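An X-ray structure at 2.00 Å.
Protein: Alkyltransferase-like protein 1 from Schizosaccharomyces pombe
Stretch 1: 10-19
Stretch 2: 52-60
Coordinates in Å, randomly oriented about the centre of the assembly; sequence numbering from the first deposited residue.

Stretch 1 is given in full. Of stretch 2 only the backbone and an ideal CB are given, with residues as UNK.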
# COMPACT_ATOMS: atom_id res chain seq x y z
N VAL A 10 9.12 6.46 -6.38
CA VAL A 10 8.26 5.58 -5.59
C VAL A 10 6.84 5.70 -6.12
O VAL A 10 6.18 4.69 -6.37
CB VAL A 10 8.30 5.97 -4.10
CG1 VAL A 10 7.16 5.28 -3.35
CG2 VAL A 10 9.65 5.57 -3.48
N TYR A 11 6.36 6.94 -6.29
CA TYR A 11 5.00 7.15 -6.79
C TYR A 11 4.81 6.53 -8.17
O TYR A 11 3.76 5.97 -8.44
CB TYR A 11 4.65 8.64 -6.81
CG TYR A 11 4.82 9.30 -5.46
CD1 TYR A 11 4.73 8.55 -4.27
CD2 TYR A 11 5.10 10.66 -5.35
CE1 TYR A 11 4.91 9.14 -3.02
CE2 TYR A 11 5.27 11.27 -4.11
CZ TYR A 11 5.18 10.50 -2.95
OH TYR A 11 5.37 11.09 -1.72
N ASP A 12 5.83 6.63 -9.02
CA ASP A 12 5.77 6.05 -10.35
C ASP A 12 5.56 4.56 -10.22
O ASP A 12 4.78 3.96 -10.95
CB ASP A 12 7.08 6.27 -11.13
CG ASP A 12 7.21 7.66 -11.68
OD1 ASP A 12 6.18 8.21 -12.14
OD2 ASP A 12 8.33 8.21 -11.68
N ALA A 13 6.29 3.95 -9.29
CA ALA A 13 6.18 2.52 -9.07
C ALA A 13 4.80 2.13 -8.57
O ALA A 13 4.23 1.14 -9.03
CB ALA A 13 7.26 2.06 -8.08
N VAL A 14 4.25 2.90 -7.64
CA VAL A 14 2.93 2.60 -7.10
C VAL A 14 1.86 2.73 -8.21
O VAL A 14 0.93 1.92 -8.28
CB VAL A 14 2.58 3.55 -5.92
CG1 VAL A 14 1.16 3.28 -5.43
CG2 VAL A 14 3.57 3.35 -4.77
N CYS A 15 2.02 3.72 -9.07
CA CYS A 15 1.08 3.92 -10.17
C CYS A 15 1.07 2.71 -11.10
O CYS A 15 0.16 2.55 -11.92
CB CYS A 15 1.45 5.17 -10.98
SG CYS A 15 1.09 6.74 -10.15
N GLU A 16 2.07 1.86 -10.98
CA GLU A 16 2.14 0.67 -11.82
C GLU A 16 1.45 -0.56 -11.22
O GLU A 16 1.21 -1.53 -11.94
CB GLU A 16 3.58 0.33 -12.15
CG GLU A 16 4.20 1.29 -13.14
CD GLU A 16 5.60 0.90 -13.50
OE1 GLU A 16 6.49 0.99 -12.63
OE2 GLU A 16 5.82 0.48 -14.66
N ILE A 17 1.15 -0.54 -9.92
CA ILE A 17 0.45 -1.68 -9.30
C ILE A 17 -0.89 -1.77 -10.02
O ILE A 17 -1.65 -0.79 -10.07
CB ILE A 17 0.19 -1.44 -7.78
CG1 ILE A 17 1.50 -1.14 -7.05
CG2 ILE A 17 -0.46 -2.69 -7.16
CD1 ILE A 17 1.31 -0.74 -5.59
N PRO A 18 -1.21 -2.93 -10.60
CA PRO A 18 -2.49 -3.00 -11.29
C PRO A 18 -3.75 -3.03 -10.43
O PRO A 18 -3.72 -3.36 -9.24
CB PRO A 18 -2.34 -4.24 -12.17
CG PRO A 18 -1.42 -5.09 -11.39
CD PRO A 18 -0.39 -4.12 -10.88
N TYR A 19 -4.85 -2.65 -11.06
CA TYR A 19 -6.16 -2.63 -10.44
C TYR A 19 -6.40 -4.00 -9.79
O TYR A 19 -6.11 -5.03 -10.40
CB TYR A 19 -7.20 -2.39 -11.54
CG TYR A 19 -8.64 -2.30 -11.08
CD1 TYR A 19 -9.20 -1.08 -10.72
CD2 TYR A 19 -9.45 -3.43 -11.05
CE1 TYR A 19 -10.54 -0.98 -10.36
CE2 TYR A 19 -10.79 -3.35 -10.68
CZ TYR A 19 -11.33 -2.12 -10.34
OH TYR A 19 -12.66 -2.03 -9.99
N UNK A 52 -4.33 12.79 -3.51
CA UNK A 52 -3.44 12.42 -4.61
C UNK A 52 -4.09 11.43 -5.57
O UNK A 52 -5.04 10.72 -5.23
CB UNK A 52 -2.14 11.83 -4.06
N UNK A 53 -3.54 11.37 -6.78
CA UNK A 53 -3.99 10.48 -7.83
C UNK A 53 -3.28 9.13 -7.68
O UNK A 53 -3.73 8.12 -8.20
CB UNK A 53 -3.73 11.09 -9.21
N UNK A 54 -2.14 9.14 -6.99
CA UNK A 54 -1.38 7.91 -6.79
C UNK A 54 -2.25 6.90 -6.05
O UNK A 54 -2.85 7.23 -5.03
CB UNK A 54 -0.09 8.18 -6.02
N UNK A 55 -2.35 5.66 -6.56
CA UNK A 55 -3.17 4.63 -5.92
C UNK A 55 -2.56 4.03 -4.65
O UNK A 55 -2.34 2.82 -4.57
CB UNK A 55 -3.43 3.50 -6.92
N UNK A 56 -2.31 4.89 -3.67
CA UNK A 56 -1.70 4.48 -2.40
C UNK A 56 -2.46 3.38 -1.67
O UNK A 56 -1.89 2.67 -0.84
CB UNK A 56 -1.58 5.69 -1.48
N UNK A 57 -3.74 3.22 -1.97
CA UNK A 57 -4.53 2.21 -1.29
C UNK A 57 -4.06 0.80 -1.64
O UNK A 57 -4.39 -0.16 -0.94
CB UNK A 57 -6.01 2.37 -1.64
N UNK A 58 -3.29 0.67 -2.72
CA UNK A 58 -2.79 -0.64 -3.14
C UNK A 58 -1.50 -1.04 -2.43
O UNK A 58 -0.96 -2.12 -2.67
CB UNK A 58 -2.56 -0.65 -4.65
N UNK A 59 -1.01 -0.18 -1.55
CA UNK A 59 0.20 -0.49 -0.80
C UNK A 59 -0.24 -0.83 0.64
O UNK A 59 -0.88 -0.03 1.31
CB UNK A 59 1.19 0.67 -0.83
N UNK A 60 0.09 -2.04 1.10
CA UNK A 60 -0.30 -2.48 2.44
C UNK A 60 0.91 -3.04 3.16
O UNK A 60 1.93 -3.30 2.53
CB UNK A 60 -1.42 -3.52 2.38

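Position 52 has nothing of stretch 1 within 5.5 Å of its ideal CB, so this contact leaves its identity open. It is Thr 52, whose OG1 accepts a hydrogen bond from the backbone N of position 54 at 3.0 Å. Position 53 points CB sideways, and only a side chain of some length could reach stretch 1. His 53 does so at chi1 p, its CE1 3.9 Å from SG of Cys 15, with the sulfur oblique to the ring.

At position 54 the ideal CB lies 4.5 Å from SG of Cys 15, 4.8 Å from CB of Tyr 11 and 5.1 Å from CG1 of Val 14. These neighbours form a largely apolar surface, suited to a compact side chain such as valine or isoleucine, with threonine possible. The residue is Val 54, with chi1 t: CG1 packs 3.6 Å from CG1 of Val 14, while CG2 sits 3.9 Å from CB of Tyr 11 and 4.2 Å from SG of Cys 15.

Position 55 has a phi of -75°, which proline allows, and its ideal CB is 4.8 Å from CG1 of Val 14. A small or flat apolar group would fit beside the turn that runs from Val 14 to Ile 17. Pro 55 lays its ring there, CG 3.5 Å from O of Val 14 and CD 3.9 Å from CA of Cys 15.

Positions 56 and 57 begin a short 3-10 segment and direct CB away from stretch 1, which says little about either. They are Trp 56 and His 57, whose rings stay beyond contact distance.

Position 58 points toward stretch 1, its ideal CB 3.9 Å from CG2 of Ile 17 and 5.5 Å from O of Pro 18. An aliphatic beginning is favoured, and the carbonyls of Ile 17 and Pro 18 invite a long donor; lysine, glutamine or arginine would suit. Arg 58 has its CB against that methyl and extends until NH1 makes a weak hydrogen bond to O of Ile 17 (2.9 Å, 123°). One guanidinium face is covered by O of Pro 18 and CA of Tyr 19, the latter 3.6 Å from NH2.

Position 59, with its ideal CB 5.0 Å from CD1 of Ile 17, would suit an apolar side chain of moderate size, such as valine, isoleucine or leucine. Val 59 places CG2 3.9 Å from both that CD1 and CG1 of Val 14. Position 60, out of reach, is Ile 60.

Stretch 2 52-60: THVPWHRVI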
# COMPACT_ATOMS: atom_id res chain seq x y z
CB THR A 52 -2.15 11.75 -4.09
OG1 THR A 52 -1.30 11.41 -5.20
CG2 THR A 52 -2.49 10.46 -3.34
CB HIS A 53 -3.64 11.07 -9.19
CG HIS A 53 -2.16 11.12 -9.45
ND1 HIS A 53 -1.49 10.12 -10.12
CD2 HIS A 53 -1.23 12.02 -9.07
CE1 HIS A 53 -0.20 10.41 -10.15
NE2 HIS A 53 -0.01 11.56 -9.52
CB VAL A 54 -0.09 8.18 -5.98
CG1 VAL A 54 0.67 6.88 -5.74
CG2 VAL A 54 0.80 9.17 -6.73
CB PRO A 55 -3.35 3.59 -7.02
CG PRO A 55 -2.05 3.67 -7.75
CD PRO A 55 -1.79 5.17 -7.84
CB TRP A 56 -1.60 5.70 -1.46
CG TRP A 56 -2.93 6.34 -1.21
CD1 TRP A 56 -3.53 7.31 -1.97
CD2 TRP A 56 -3.86 6.01 -0.18
NE1 TRP A 56 -4.78 7.59 -1.47
CE2 TRP A 56 -5.01 6.80 -0.37
CE3 TRP A 56 -3.83 5.10 0.89
CZ2 TRP A 56 -6.13 6.73 0.46
CZ3 TRP A 56 -4.95 5.02 1.72
CH2 TRP A 56 -6.08 5.83 1.50
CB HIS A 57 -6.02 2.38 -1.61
CG HIS A 57 -6.34 2.21 -3.06
ND1 HIS A 57 -5.97 3.13 -4.02
CD2 HIS A 57 -6.95 1.19 -3.73
CE1 HIS A 57 -6.34 2.69 -5.21
NE2 HIS A 57 -6.93 1.52 -5.07
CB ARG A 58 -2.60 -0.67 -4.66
CG ARG A 58 -3.92 -0.59 -5.42
CD ARG A 58 -3.73 -0.55 -6.92
NE ARG A 58 -4.99 -0.17 -7.56
CZ ARG A 58 -5.07 0.44 -8.74
NH1 ARG A 58 -3.97 0.74 -9.41
NH2 ARG A 58 -6.26 0.80 -9.22
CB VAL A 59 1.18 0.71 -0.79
CG1 VAL A 59 2.48 0.33 -0.09
CG2 VAL A 59 1.49 1.14 -2.22
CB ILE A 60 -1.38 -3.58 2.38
CG1 ILE A 60 -0.82 -4.84 1.70
CG2 ILE A 60 -2.60 -3.08 1.62
CD1 ILE A 60 -1.80 -6.00 1.67
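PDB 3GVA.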